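Local coordinates for Low molecular weight phosphotyrosine phosphatase family protein (Streptococcus pyogenes, PDB 5GOT), which acts as a low molecular weight protein tyrosine phosphatase, removing phosphate from phosphotyrosine residues of proteins, at residues A[56-61]-A[125-130]; A[18-23]-A[64-69]; A[2-7]-A[138-143]; A[30-35]-A[77-82]. All coordinates share one frame; numbering follows the deposited sequence.

Contact 1: A[56-61]-A[125-130]; sequences KTYQIN and TYQLVR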
loop_
_atom_site.group_PDB
_atom_site.type_symbol
_atom_site.label_atom_id
_atom_site.label_comp_id
_atom_site.label_asym_id
_atom_site.label_seq_id
_atom_site.Cartn_x
_atom_site.Cartn_y
_atom_site.Cartn_z
ATOM N N LYS A 56 -3.414 -6.942 -14.250
ATOM C CA LYS A 56 -3.796 -7.047 -15.654
ATOM C C LYS A 56 -5.203 -7.616 -15.787
ATOM O O LYS A 56 -6.026 -7.094 -16.547
ATOM C CB LYS A 56 -2.792 -7.914 -16.414
ATOM C CG LYS A 56 -1.394 -7.316 -16.582
ATOM C CD LYS A 56 -0.624 -8.116 -17.646
ATOM C CE LYS A 56 0.863 -7.811 -17.675
ATOM N NZ LYS A 56 1.689 -9.037 -17.460
ATOM N N THR A 57 -5.499 -8.680 -15.030
ATOM C CA THR A 57 -6.804 -9.335 -15.109
ATOM C C THR A 57 -7.937 -8.360 -14.827
ATOM O O THR A 57 -8.991 -8.408 -15.476
ATOM C CB THR A 57 -6.856 -10.505 -14.128
ATOM O OG1 THR A 57 -5.934 -11.513 -14.541
ATOM C CG2 THR A 57 -8.254 -11.102 -14.055
ATOM N N TYR A 58 -7.747 -7.470 -13.857
ATOM C CA TYR A 58 -8.770 -6.501 -13.516
ATOM C C TYR A 58 -8.545 -5.156 -14.197
ATOM O O TYR A 58 -9.222 -4.182 -13.861
ATOM C CB TYR A 58 -8.855 -6.360 -11.993
ATOM C CG TYR A 58 -9.421 -7.613 -11.358
ATOM C CD1 TYR A 58 -10.790 -7.841 -11.336
ATOM C CD2 TYR A 58 -8.589 -8.583 -10.817
ATOM C CE1 TYR A 58 -11.320 -8.992 -10.774
ATOM C CE2 TYR A 58 -9.107 -9.738 -10.244
ATOM C CZ TYR A 58 -10.475 -9.940 -10.235
ATOM O OH TYR A 58 -11.016 -11.079 -9.677
ATOM N N GLN A 59 -7.627 -5.091 -15.163
ATOM C CA GLN A 59 -7.407 -3.885 -15.961
ATOM C C GLN A 59 -7.102 -2.687 -15.063
ATOM O O GLN A 59 -7.696 -1.612 -15.185
ATOM C CB GLN A 59 -8.610 -3.599 -16.863
ATOM C CG GLN A 59 -9.051 -4.776 -17.719
ATOM C CD GLN A 59 -10.195 -4.413 -18.648
ATOM O OE1 GLN A 59 -11.333 -4.845 -18.451
ATOM N NE2 GLN A 59 -9.895 -3.617 -19.671
ATOM N N ILE A 60 -6.179 -2.886 -14.134
ATOM C CA ILE A 60 -5.739 -1.829 -13.236
ATOM C C ILE A 60 -4.372 -1.370 -13.718
ATOM O O ILE A 60 -3.400 -2.135 -13.686
ATOM C CB ILE A 60 -5.710 -2.304 -11.779
ATOM C CG1 ILE A 60 -7.126 -2.692 -11.363
ATOM C CG2 ILE A 60 -5.135 -1.218 -10.874
ATOM C CD1 ILE A 60 -7.341 -2.745 -9.911
ATOM N N ASN A 61 -4.305 -0.132 -14.198
ATOM C CA ASN A 61 -3.046 0.399 -14.696
ATOM C C ASN A 61 -1.994 0.357 -13.600
ATOM O O ASN A 61 -2.304 0.528 -12.416
ATOM C CB ASN A 61 -3.225 1.836 -15.193
ATOM C CG ASN A 61 -4.135 1.928 -16.407
ATOM O OD1 ASN A 61 -4.366 0.938 -17.103
ATOM N ND2 ASN A 61 -4.656 3.124 -16.667
ATOM N N THR A 125 -6.121 -11.821 -2.205
ATOM C CA THR A 125 -5.396 -10.585 -1.922
ATOM C C THR A 125 -6.058 -9.405 -2.611
ATOM O O THR A 125 -6.280 -8.348 -2.003
ATOM C CB THR A 125 -3.933 -10.702 -2.378
ATOM O OG1 THR A 125 -3.324 -11.852 -1.780
ATOM C CG2 THR A 125 -3.142 -9.452 -1.989
ATOM N N TYR A 126 -6.373 -9.565 -3.894
ATOM C CA TYR A 126 -6.971 -8.467 -4.635
ATOM C C TYR A 126 -8.293 -8.049 -4.011
ATOM O O TYR A 126 -8.534 -6.857 -3.794
ATOM C CB TYR A 126 -7.165 -8.853 -6.102
ATOM C CG TYR A 126 -7.965 -7.820 -6.853
ATOM C CD1 TYR A 126 -7.386 -6.636 -7.264
ATOM C CD2 TYR A 126 -9.315 -8.021 -7.121
ATOM C CE1 TYR A 126 -8.123 -5.673 -7.922
ATOM C CE2 TYR A 126 -10.056 -7.060 -7.787
ATOM C CZ TYR A 126 -9.451 -5.891 -8.180
ATOM O OH TYR A 126 -10.178 -4.937 -8.847
ATOM N N GLN A 127 -9.164 -9.017 -3.711
ATOM C CA GLN A 127 -10.477 -8.671 -3.165
ATOM C C GLN A 127 -10.344 -7.924 -1.842
ATOM O O GLN A 127 -11.073 -6.958 -1.592
ATOM C CB GLN A 127 -11.337 -9.925 -2.983
ATOM C CG GLN A 127 -11.621 -10.720 -4.263
ATOM C CD GLN A 127 -12.355 -9.906 -5.326
ATOM O OE1 GLN A 127 -13.031 -8.916 -5.025
ATOM N NE2 GLN A 127 -12.224 -10.324 -6.581
ATOM N N LEU A 128 -9.415 -8.351 -0.982
ATOM C CA LEU A 128 -9.249 -7.677 0.309
ATOM C C LEU A 128 -8.571 -6.322 0.165
ATOM O O LEU A 128 -8.873 -5.389 0.924
ATOM C CB LEU A 128 -8.461 -8.572 1.260
ATOM C CG LEU A 128 -9.267 -9.824 1.578
ATOM C CD1 LEU A 128 -8.424 -10.865 2.283
ATOM C CD2 LEU A 128 -10.482 -9.441 2.413
ATOM N N VAL A 129 -7.635 -6.199 -0.777
ATOM C CA VAL A 129 -6.979 -4.916 -1.009
ATOM C C VAL A 129 -7.966 -3.929 -1.601
ATOM O O VAL A 129 -7.988 -2.745 -1.247
ATOM C CB VAL A 129 -5.765 -5.121 -1.929
ATOM C CG1 VAL A 129 -5.320 -3.799 -2.548
ATOM C CG2 VAL A 129 -4.650 -5.759 -1.152
ATOM N N ARG A 130 -8.798 -4.418 -2.517
ATOM C CA ARG A 130 -9.789 -3.591 -3.188
ATOM C C ARG A 130 -10.818 -3.049 -2.197
ATOM O O ARG A 130 -11.185 -1.867 -2.256
ATOM C CB ARG A 130 -10.441 -4.428 -4.299
ATOM C CG ARG A 130 -11.697 -3.857 -4.946
ATOM C CD ARG A 130 -11.311 -2.815 -5.934
ATOM N NE ARG A 130 -12.461 -1.987 -6.338
ATOM C CZ ARG A 130 -12.373 -0.977 -7.203
ATOM N NH1 ARG A 130 -13.468 -0.289 -7.497
ATOM N NH2 ARG A 130 -11.186 -0.679 -7.770
#
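The rings of Tyr58 and Tyr126 form an offset stack, their planes 11° apart and their centroids separated by 4.0 Å. Traced outward from the backbone, Tyr58 begins at the far rim of its partner, with its CB 3.7 Å from Tyr126 OH. Its CG sits 3.6 Å from Tyr126 CZ, and its CE2 comes equally near Tyr126 CD2. The Tyr58 hydroxyl lies beyond the stack, 3.4 Å from Gln127 NE2, and hydrogen-bonds to Glu123, whose other carboxylate oxygen accepts from Gln127 NE2. Thr57 CG2 lies over the second face of Tyr58, and Arg130 CB over that of Tyr126. Ile60 approaches Tyr126 at its edge, CD1 3.6 Å from CE1. With CG anti to its backbone N (chi1 172°), the Tyr126 ring projects from helix 122-140 and also touches Val21 of helix 14-23. Tyr58 and Ile60 lie on either side of Gln59, the C-prime residue of the Schellman motif that ends helix 49-57. The chemistry is thus mainly aromatic and apolar: the stack limits rotation of the Tyr58 ring, while Glu123 ties down its hydroxyl end and satisfies both Tyr58 OH and Gln127 NE2.

Contact 2: A[18-23]-A[64-69]; sequences AEFVMK and ITKCSK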
loop_
_atom_site.group_PDB
_atom_site.type_symbol
_atom_site.label_atom_id
_atom_site.label_comp_id
_atom_site.label_asym_id
_atom_site.label_seq_id
_atom_site.Cartn_x
_atom_site.Cartn_y
_atom_site.Cartn_z
ATOM N N ALA A 18 -1.728 -2.565 -3.422
ATOM C CA ALA A 18 -2.529 -1.509 -2.807
ATOM C C ALA A 18 -2.273 -0.170 -3.483
ATOM O O ALA A 18 -3.222 0.577 -3.765
ATOM C CB ALA A 18 -2.234 -1.422 -1.304
ATOM N N GLU A 19 -1.000 0.135 -3.779
ATOM C CA GLU A 19 -0.651 1.377 -4.464
ATOM C C GLU A 19 -1.491 1.568 -5.715
ATOM O O GLU A 19 -2.193 2.573 -5.867
ATOM C CB GLU A 19 0.842 1.393 -4.826
ATOM C CG GLU A 19 1.225 2.560 -5.739
ATOM C CD GLU A 19 2.720 2.651 -6.051
ATOM O OE1 GLU A 19 3.528 1.875 -5.496
ATOM O OE2 GLU A 19 3.088 3.516 -6.869
ATOM N N PHE A 20 -1.467 0.578 -6.610
ATOM C CA PHE A 20 -2.100 0.783 -7.905
ATOM C C PHE A 20 -3.607 0.576 -7.851
ATOM O O PHE A 20 -4.331 1.219 -8.617
ATOM C CB PHE A 20 -1.400 -0.092 -8.951
ATOM C CG PHE A 20 0.034 0.312 -9.160
ATOM C CD1 PHE A 20 0.335 1.534 -9.748
ATOM C CD2 PHE A 20 1.077 -0.476 -8.695
ATOM C CE1 PHE A 20 1.664 1.950 -9.903
ATOM C CE2 PHE A 20 2.408 -0.084 -8.863
ATOM C CZ PHE A 20 2.701 1.136 -9.465
ATOM N N VAL A 21 -4.115 -0.267 -6.950
ATOM C CA VAL A 21 -5.560 -0.314 -6.755
ATOM C C VAL A 21 -6.052 1.021 -6.191
ATOM O O VAL A 21 -7.037 1.592 -6.672
ATOM C CB VAL A 21 -5.960 -1.500 -5.857
ATOM C CG1 VAL A 21 -7.450 -1.443 -5.531
ATOM C CG2 VAL A 21 -5.634 -2.831 -6.541
ATOM N N MET A 22 -5.354 1.558 -5.184
ATOM C CA MET A 22 -5.755 2.858 -4.648
ATOM C C MET A 22 -5.671 3.937 -5.723
ATOM O O MET A 22 -6.559 4.792 -5.832
ATOM C CB MET A 22 -4.880 3.238 -3.450
ATOM C CG MET A 22 -5.435 4.405 -2.641
ATOM S SD MET A 22 -6.828 3.870 -1.668
ATOM C CE MET A 22 -7.480 5.446 -1.083
ATOM N N LYS A 23 -4.621 3.898 -6.545
ATOM C CA LYS A 23 -4.484 4.878 -7.610
ATOM C C LYS A 23 -5.607 4.771 -8.630
ATOM O O LYS A 23 -5.900 5.756 -9.318
ATOM C CB LYS A 23 -3.131 4.721 -8.300
ATOM C CG LYS A 23 -1.968 5.255 -7.487
ATOM C CD LYS A 23 -0.676 5.132 -8.273
ATOM C CE LYS A 23 0.420 6.009 -7.697
ATOM N NZ LYS A 23 1.762 5.529 -8.084
ATOM N N ILE A 64 5.042 -0.095 -15.001
ATOM C CA ILE A 64 5.899 -1.255 -15.225
ATOM C C ILE A 64 7.313 -1.013 -14.725
ATOM O O ILE A 64 8.064 -1.967 -14.492
ATOM C CB ILE A 64 5.917 -1.646 -16.722
ATOM C CG1 ILE A 64 6.534 -0.523 -17.569
ATOM C CG2 ILE A 64 4.511 -1.980 -17.196
ATOM C CD1 ILE A 64 6.890 -0.952 -18.988
ATOM N N THR A 65 7.703 0.239 -14.551
ATOM C CA THR A 65 9.024 0.536 -14.017
ATOM C C THR A 65 9.105 0.390 -12.500
ATOM O O THR A 65 10.201 0.529 -11.948
ATOM C CB THR A 65 9.447 1.952 -14.426
ATOM O OG1 THR A 65 8.610 2.920 -13.776
ATOM C CG2 THR A 65 9.320 2.120 -15.936
ATOM N N LYS A 66 7.985 0.109 -11.819
ATOM C CA LYS A 66 7.995 0.043 -10.360
ATOM C C LYS A 66 8.891 -1.093 -9.880
ATOM O O LYS A 66 8.828 -2.213 -10.397
ATOM C CB LYS A 66 6.573 -0.134 -9.814
ATOM C CG LYS A 66 6.518 -0.557 -8.335
ATOM C CD LYS A 66 7.015 0.523 -7.375
ATOM C CE LYS A 66 6.942 0.039 -5.928
ATOM N NZ LYS A 66 7.715 0.906 -4.979
ATOM N N CYS A 67 9.731 -0.788 -8.897
ATOM C CA CYS A 67 10.644 -1.732 -8.273
ATOM C C CYS A 67 10.557 -1.590 -6.757
ATOM O O CYS A 67 10.203 -0.533 -6.231
ATOM C CB CYS A 67 12.095 -1.503 -8.732
ATOM S SG CYS A 67 12.381 -1.855 -10.514
ATOM N N SER A 68 10.897 -2.675 -6.065
ATOM C CA SER A 68 10.904 -2.687 -4.611
ATOM C C SER A 68 11.859 -1.627 -4.084
ATOM O O SER A 68 13.012 -1.548 -4.515
ATOM C CB SER A 68 11.320 -4.060 -4.105
ATOM O OG SER A 68 11.467 -4.053 -2.699
ATOM N N LYS A 69 11.375 -0.804 -3.152
ATOM C CA LYS A 69 12.160 0.288 -2.577
ATOM C C LYS A 69 11.945 0.312 -1.068
ATOM O O LYS A 69 10.797 0.335 -0.601
ATOM C CB LYS A 69 11.765 1.636 -3.203
ATOM C CG LYS A 69 12.555 2.852 -2.693
ATOM C CD LYS A 69 12.234 4.121 -3.495
ATOM C CE LYS A 69 12.832 5.386 -2.804
ATOM N NZ LYS A 69 12.771 6.651 -3.645
HETATM O O HOH W 1 5.813 3.236 -5.209
#
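Lys66 alone carries the 64-69 side of this contact, meeting Glu19 and Phe20 of helix 14-23. That helix follows the phosphate-binding loop with the CX5R signature of the low molecular weight phosphatases, the loop to which Gly10 and Asn11 belong. Thr65, just before the lysine, is hydrogen-bonded through OG1 to Asp63. Lys66 then reaches across. Its CB lies at the edge of the Phe20 ring, near the ring plane, 4.1 Å from CZ, and a bend at chi2 (67°) swings the chain past the aromatic rim toward Glu19. Lys66 CE comes 3.9 Å from Glu19 OE1. The charged ends stay 4.3 Å apart (Glu19 OE1 to Lys66 NZ), too far for a salt bridge, and a water joins them, donating to OE1 over 2.7 Å and accepting from NZ over 3.0 Å. Besides this water, Asn11 OD1, Cys67 O, met from above its carbonyl plane, and probably Ser35 O surround Lys66 NZ; with three hydrogens for four acceptors, one must be shared or one contact must be mainly electrostatic. The ammonium therefore ties this loop to the phosphate-binding loop and to strand 31-37. Ser68 OG bonds to Gly10 O, and Lys69 N to Asn11 OD1, extending the same connection. On the helix, Glu19 CG covers one face of Phe20, while OE1 takes a further bond from Ser35 OG; OE2 meets Lys23 NZ in a 2.7 Å salt bridge through its anti lone pair.

Contact 3: A[2-7]-A[138-143]; sequences KKVCFV and SRLMSK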
loop_
_atom_site.group_PDB
_atom_site.type_symbol
_atom_site.label_atom_id
_atom_site.label_comp_id
_atom_site.label_asym_id
_atom_site.label_seq_id
_atom_site.Cartn_x
_atom_site.Cartn_y
_atom_site.Cartn_z
ATOM N N LYS A 2 -3.001 14.759 0.535
ATOM C CA LYS A 2 -2.583 13.699 1.439
ATOM C C LYS A 2 -1.599 12.772 0.733
ATOM O O LYS A 2 -1.747 12.478 -0.455
ATOM C CB LYS A 2 -3.803 12.926 1.938
ATOM C CG LYS A 2 -4.784 13.796 2.736
ATOM C CD LYS A 2 -5.991 12.989 3.213
ATOM C CE LYS A 2 -6.728 13.678 4.371
ATOM N NZ LYS A 2 -7.329 14.989 3.979
ATOM N N LYS A 3 -0.572 12.341 1.467
ATOM C CA LYS A 3 0.499 11.495 0.950
ATOM C C LYS A 3 0.432 10.143 1.653
ATOM O O LYS A 3 0.614 10.057 2.872
ATOM C CB LYS A 3 1.872 12.149 1.156
ATOM C CG LYS A 3 1.980 13.575 0.627
ATOM C CD LYS A 3 3.031 14.371 1.420
ATOM C CE LYS A 3 2.798 15.873 1.336
ATOM N NZ LYS A 3 3.307 16.445 0.052
ATOM N N VAL A 4 0.169 9.091 0.894
ATOM C CA VAL A 4 -0.075 7.772 1.460
ATOM C C VAL A 4 0.984 6.810 0.947
ATOM O O VAL A 4 1.305 6.814 -0.245
ATOM C CB VAL A 4 -1.487 7.276 1.102
ATOM C CG1 VAL A 4 -1.660 5.831 1.549
ATOM C CG2 VAL A 4 -2.538 8.185 1.731
ATOM N N CYS A 5 1.524 5.984 1.843
ATOM C CA CYS A 5 2.513 4.970 1.481
ATOM C C CYS A 5 2.107 3.623 2.065
ATOM O O CYS A 5 2.085 3.466 3.287
ATOM C CB CYS A 5 3.898 5.352 1.998
ATOM S SG CYS A 5 5.197 4.232 1.428
ATOM N N PHE A 6 1.819 2.649 1.202
ATOM C CA PHE A 6 1.544 1.289 1.656
ATOM C C PHE A 6 2.848 0.526 1.789
ATOM O O PHE A 6 3.762 0.697 0.987
ATOM C CB PHE A 6 0.618 0.549 0.690
ATOM C CG PHE A 6 -0.698 1.237 0.483
ATOM C CD1 PHE A 6 -1.726 1.090 1.405
ATOM C CD2 PHE A 6 -0.898 2.050 -0.621
ATOM C CE1 PHE A 6 -2.926 1.740 1.220
ATOM C CE2 PHE A 6 -2.094 2.698 -0.818
ATOM C CZ PHE A 6 -3.114 2.538 0.103
ATOM N N VAL A 7 2.939 -0.314 2.810
ATOM C CA VAL A 7 4.205 -0.941 3.159
ATOM C C VAL A 7 3.984 -2.419 3.439
ATOM O O VAL A 7 3.009 -2.793 4.104
ATOM C CB VAL A 7 4.858 -0.254 4.383
ATOM C CG1 VAL A 7 6.139 -0.951 4.721
ATOM C CG2 VAL A 7 5.110 1.233 4.120
ATOM N N SER A 138 -12.912 6.315 2.182
ATOM C CA SER A 138 -13.957 6.902 3.007
ATOM C C SER A 138 -13.381 7.476 4.291
ATOM O O SER A 138 -13.943 8.413 4.867
ATOM C CB SER A 138 -15.021 5.859 3.330
ATOM O OG SER A 138 -14.572 5.041 4.389
ATOM N N ARG A 139 -12.255 6.938 4.740
ATOM C CA ARG A 139 -11.620 7.442 5.942
ATOM C C ARG A 139 -10.856 8.738 5.679
ATOM O O ARG A 139 -10.893 9.665 6.498
ATOM C CB ARG A 139 -10.696 6.363 6.495
ATOM C CG ARG A 139 -10.196 6.630 7.862
ATOM C CD ARG A 139 -10.745 5.628 8.869
ATOM N NE ARG A 139 -9.977 5.808 10.091
ATOM C CZ ARG A 139 -9.120 4.920 10.580
ATOM N NH1 ARG A 139 -8.966 3.742 9.985
ATOM N NH2 ARG A 139 -8.439 5.210 11.686
ATOM N N LEU A 140 -10.179 8.828 4.536
ATOM C CA LEU A 140 -9.261 9.927 4.262
ATOM C C LEU A 140 -9.884 11.079 3.483
ATOM O O LEU A 140 -9.368 12.198 3.559
ATOM C CB LEU A 140 -8.040 9.404 3.493
ATOM C CG LEU A 140 -7.235 8.372 4.280
ATOM C CD1 LEU A 140 -6.189 7.731 3.398
ATOM C CD2 LEU A 140 -6.585 9.052 5.473
ATOM N N MET A 141 -10.963 10.856 2.739
ATOM C CA MET A 141 -11.539 11.922 1.937
ATOM C C MET A 141 -12.674 12.607 2.691
ATOM O O MET A 141 -13.331 12.013 3.550
ATOM C CB MET A 141 -12.037 11.393 0.593
ATOM C CG MET A 141 -10.978 10.640 -0.213
ATOM S SD MET A 141 -9.440 11.535 -0.513
ATOM C CE MET A 141 -10.009 12.880 -1.544
ATOM N N SER A 142 -12.883 13.880 2.375
ATOM C CA SER A 142 -13.970 14.626 2.989
ATOM C C SER A 142 -15.311 14.054 2.553
ATOM O O SER A 142 -15.426 13.384 1.522
ATOM C CB SER A 142 -13.908 16.098 2.592
ATOM O OG SER A 142 -14.239 16.245 1.218
ATOM N N LYS A 143 -16.347 14.343 3.344
ATOM C CA LYS A 143 -17.684 13.903 2.962
ATOM C C LYS A 143 -18.100 14.509 1.629
ATOM O O LYS A 143 -18.734 13.839 0.805
ATOM C CB LYS A 143 -18.691 14.253 4.053
ATOM C CG LYS A 143 -20.072 13.713 3.756
ATOM C CD LYS A 143 -20.943 13.724 4.987
ATOM C CE LYS A 143 -22.395 13.453 4.608
ATOM N NZ LYS A 143 -22.504 12.290 3.690
#
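Lys2 lays its aliphatic chain obliquely across the start of Leu140, with CD 4.1 Å from Leu140 CB. Farther out, Lys2 CE comes 3.1 Å from Leu140 O, whereas the ammonium NZ stands 3.5 Å from that oxygen at an angle too poor for a hydrogen bond. The bend at chi4 (64°) turns NZ aside from the carbonyl oxygen, leaving CE as the nearest atom. Two residues along strand 2-8, Val4 points the same way: its CG2 meets Leu140 CD1 tip to tip at 4.0 Å. The other branch, Val4 CG1, covers one face of the Phe6 ring toward its rim, and Phe6 in turn packs on helix 14-23. Leu140 is the last residue of helix 122-140, and its side chain also touches Tyr81 of strand 81-84, so this helix end is seated over neighbouring strands of the central parallel sheet. Met141 leaves the helical conformation, and Ser142 N-caps helix 143-148 through OG to Tyr145 N. The contact thus combines Val4-Leu140 packing with lysine methylenes against a carbonyl; Lys2 CE, next to the ammonium, is probably polarised, giving a weak C-H...O character, and the nearby positive charge may add some attraction to the helix C-terminus.

Contact 4: A[30-35]-A[77-82]; sequences VMMIES and NTFDYI
A Met-aromatic contact joins Met32 to Phe79, the sulfur sitting neither squarely over the ring nor in its plane: SD is 5.0 Å from the centroid of the Phe79 ring and 62° off its normal. The closest ring atom is CE1, 3.8 Å from Met32 SD. A chi1 of -176° sends Met32 CG away from the backbone N, and the bend at chi2 then brings SD to the ring, the two side chains crossing at about a right angle. Glu34, two residues on and on the same face of strand 31-37, meets the adjoining part of the rim, CB 3.8 Å from Phe79 CZ. Its carboxylate is turned almost perpendicular to the ring, with OE2 4.1 Å from CZ, and that oxygen is engaged in a salt bridge with Arg36. Phe79 lies just after helix 73-78 and before strand 81-84. Its ring spans the intervening strand 2-8, where it touches Cys5, to reach strand 31-37. Ile33 points to the other face and packs on helix 14-23. At this outermost strand the ring is thus held by weak sulfur-aromatic and methylene packing; the Glu34 carboxylate stands near it, but its charge is satisfied separately by Arg36.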
loop_
_atom_site.group_PDB
_atom_site.type_symbol
_atom_site.label_atom_id
_atom_site.label_comp_id
_atom_site.label_asym_id
_atom_site.label_seq_id
_atom_site.Cartn_x
_atom_site.Cartn_y
_atom_site.Cartn_z
ATOM N N VAL A 30 -5.527 14.723 -5.924
ATOM C CA VAL A 30 -6.017 14.855 -4.558
ATOM C C VAL A 30 -5.369 13.867 -3.587
ATOM O O VAL A 30 -5.435 14.090 -2.366
ATOM C CB VAL A 30 -7.558 14.742 -4.516
ATOM C CG1 VAL A 30 -8.007 13.317 -4.686
ATOM C CG2 VAL A 30 -8.130 15.360 -3.248
ATOM N N MET A 31 -4.700 12.811 -4.057
ATOM C CA MET A 31 -3.945 11.939 -3.162
ATOM C C MET A 31 -2.672 11.458 -3.843
ATOM O O MET A 31 -2.699 11.026 -5.001
ATOM C CB MET A 31 -4.788 10.741 -2.705
ATOM C CG MET A 31 -4.158 9.953 -1.563
ATOM S SD MET A 31 -5.075 8.462 -1.117
ATOM C CE MET A 31 -6.609 9.143 -0.500
ATOM N N MET A 32 -1.559 11.534 -3.125
ATOM C CA MET A 32 -0.278 11.057 -3.618
ATOM C C MET A 32 0.003 9.705 -2.975
ATOM O O MET A 32 -0.043 9.578 -1.747
ATOM C CB MET A 32 0.828 12.068 -3.303
ATOM C CG MET A 32 2.210 11.731 -3.857
ATOM S SD MET A 32 3.276 10.941 -2.632
ATOM C CE MET A 32 4.897 11.470 -3.176
ATOM N N ILE A 33 0.258 8.692 -3.800
ATOM C CA ILE A 33 0.255 7.300 -3.354
ATOM C C ILE A 33 1.521 6.625 -3.846
ATOM O O ILE A 33 1.846 6.699 -5.036
ATOM C CB ILE A 33 -0.990 6.546 -3.855
ATOM C CG1 ILE A 33 -2.263 7.233 -3.369
ATOM C CG2 ILE A 33 -0.982 5.120 -3.347
ATOM C CD1 ILE A 33 -3.475 6.867 -4.173
ATOM N N GLU A 34 2.246 5.990 -2.926
ATOM C CA GLU A 34 3.452 5.231 -3.224
ATOM C C GLU A 34 3.446 3.983 -2.349
ATOM O O GLU A 34 2.525 3.770 -1.553
ATOM C CB GLU A 34 4.713 6.074 -3.010
ATOM C CG GLU A 34 4.858 7.194 -4.043
ATOM C CD GLU A 34 6.258 7.772 -4.089
ATOM O OE1 GLU A 34 6.421 8.936 -4.519
ATOM O OE2 GLU A 34 7.197 7.063 -3.675
ATOM N N SER A 35 4.466 3.139 -2.506
ATOM C CA SER A 35 4.616 1.960 -1.664
ATOM C C SER A 35 6.092 1.701 -1.397
ATOM O O SER A 35 6.971 2.135 -2.150
ATOM C CB SER A 35 3.943 0.715 -2.281
ATOM O OG SER A 35 4.523 0.354 -3.539
ATOM N N ASN A 77 9.301 11.234 7.150
ATOM C CA ASN A 77 9.029 12.659 7.331
ATOM C C ASN A 77 8.011 13.177 6.328
ATOM O O ASN A 77 7.189 14.042 6.663
ATOM C CB ASN A 77 10.322 13.469 7.203
ATOM C CG ASN A 77 11.117 13.499 8.488
ATOM O OD1 ASN A 77 10.900 14.361 9.339
ATOM N ND2 ASN A 77 12.040 12.549 8.642
ATOM N N THR A 78 8.060 12.667 5.097
ATOM C CA THR A 78 7.252 13.208 4.009
ATOM C C THR A 78 5.825 12.661 4.005
ATOM O O THR A 78 4.875 13.413 3.764
ATOM C CB THR A 78 7.927 12.903 2.673
ATOM O OG1 THR A 78 9.311 13.261 2.755
ATOM C CG2 THR A 78 7.256 13.690 1.547
ATOM N N PHE A 79 5.640 11.362 4.220
ATOM C CA PHE A 79 4.305 10.790 4.064
ATOM C C PHE A 79 3.416 11.147 5.249
ATOM O O PHE A 79 3.874 11.247 6.388
ATOM C CB PHE A 79 4.385 9.270 3.881
ATOM C CG PHE A 79 4.866 8.862 2.513
ATOM C CD1 PHE A 79 4.018 8.934 1.412
ATOM C CD2 PHE A 79 6.164 8.431 2.324
ATOM C CE1 PHE A 79 4.467 8.569 0.140
ATOM C CE2 PHE A 79 6.626 8.082 1.052
ATOM C CZ PHE A 79 5.768 8.149 -0.034
ATOM N N ASP A 80 2.139 11.383 4.959
ATOM C CA ASP A 80 1.158 11.633 6.004
ATOM C C ASP A 80 0.637 10.342 6.619
ATOM O O ASP A 80 0.345 10.301 7.816
ATOM C CB ASP A 80 -0.006 12.438 5.430
ATOM C CG ASP A 80 0.438 13.770 4.866
ATOM O OD1 ASP A 80 1.269 14.439 5.527
ATOM O OD2 ASP A 80 -0.037 14.140 3.771
ATOM N N TYR A 81 0.508 9.288 5.819
ATOM C CA TYR A 81 -0.039 8.029 6.283
ATOM C C TYR A 81 0.833 6.912 5.742
ATOM O O TYR A 81 1.042 6.816 4.533
ATOM C CB TYR A 81 -1.488 7.849 5.817
ATOM C CG TYR A 81 -2.383 9.028 6.134
ATOM C CD1 TYR A 81 -2.475 10.109 5.261
ATOM C CD2 TYR A 81 -3.135 9.061 7.302
ATOM C CE1 TYR A 81 -3.290 11.194 5.544
ATOM C CE2 TYR A 81 -3.953 10.145 7.599
ATOM C CZ TYR A 81 -4.027 11.205 6.713
ATOM O OH TYR A 81 -4.839 12.286 6.989
ATOM N N ILE A 82 1.344 6.085 6.637
ATOM C CA ILE A 82 2.197 4.965 6.287
ATOM C C ILE A 82 1.450 3.733 6.755
ATOM O O ILE A 82 1.269 3.533 7.963
ATOM C CB ILE A 82 3.577 5.083 6.938
ATOM C CG1 ILE A 82 4.173 6.444 6.566
ATOM C CG2 ILE A 82 4.461 3.952 6.488
ATOM C CD1 ILE A 82 5.362 6.870 7.397
#

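Overall arrangement
Contacts 3 and 4 reach the parallel sheet directly (strand order 31-37, 2-8, 81-84, 105-107), while contacts 1 and 2 lie among the helices and loops beside it. Contacts 3 and 4 are neighbours, centres about 8 Å apart, linked by backbone hydrogen bonds between strands 2-8 and 31-37. They lie on different faces of the sheet. Contacts 1 and 2, about 12 Å apart, meet where Ile60 packs on helix 14-23. Helix 122-140 serves contact 1 near its start and contact 3 at its end, some 18 Å between centres. Contacts 1 and 4 are farthest apart, about 20 Å. Along the chain contact 3 encloses the rest, joining the first strand to the end of helix 122-140, while 1, 2 and 4 interleave, knitting the phosphatase into one compact domain.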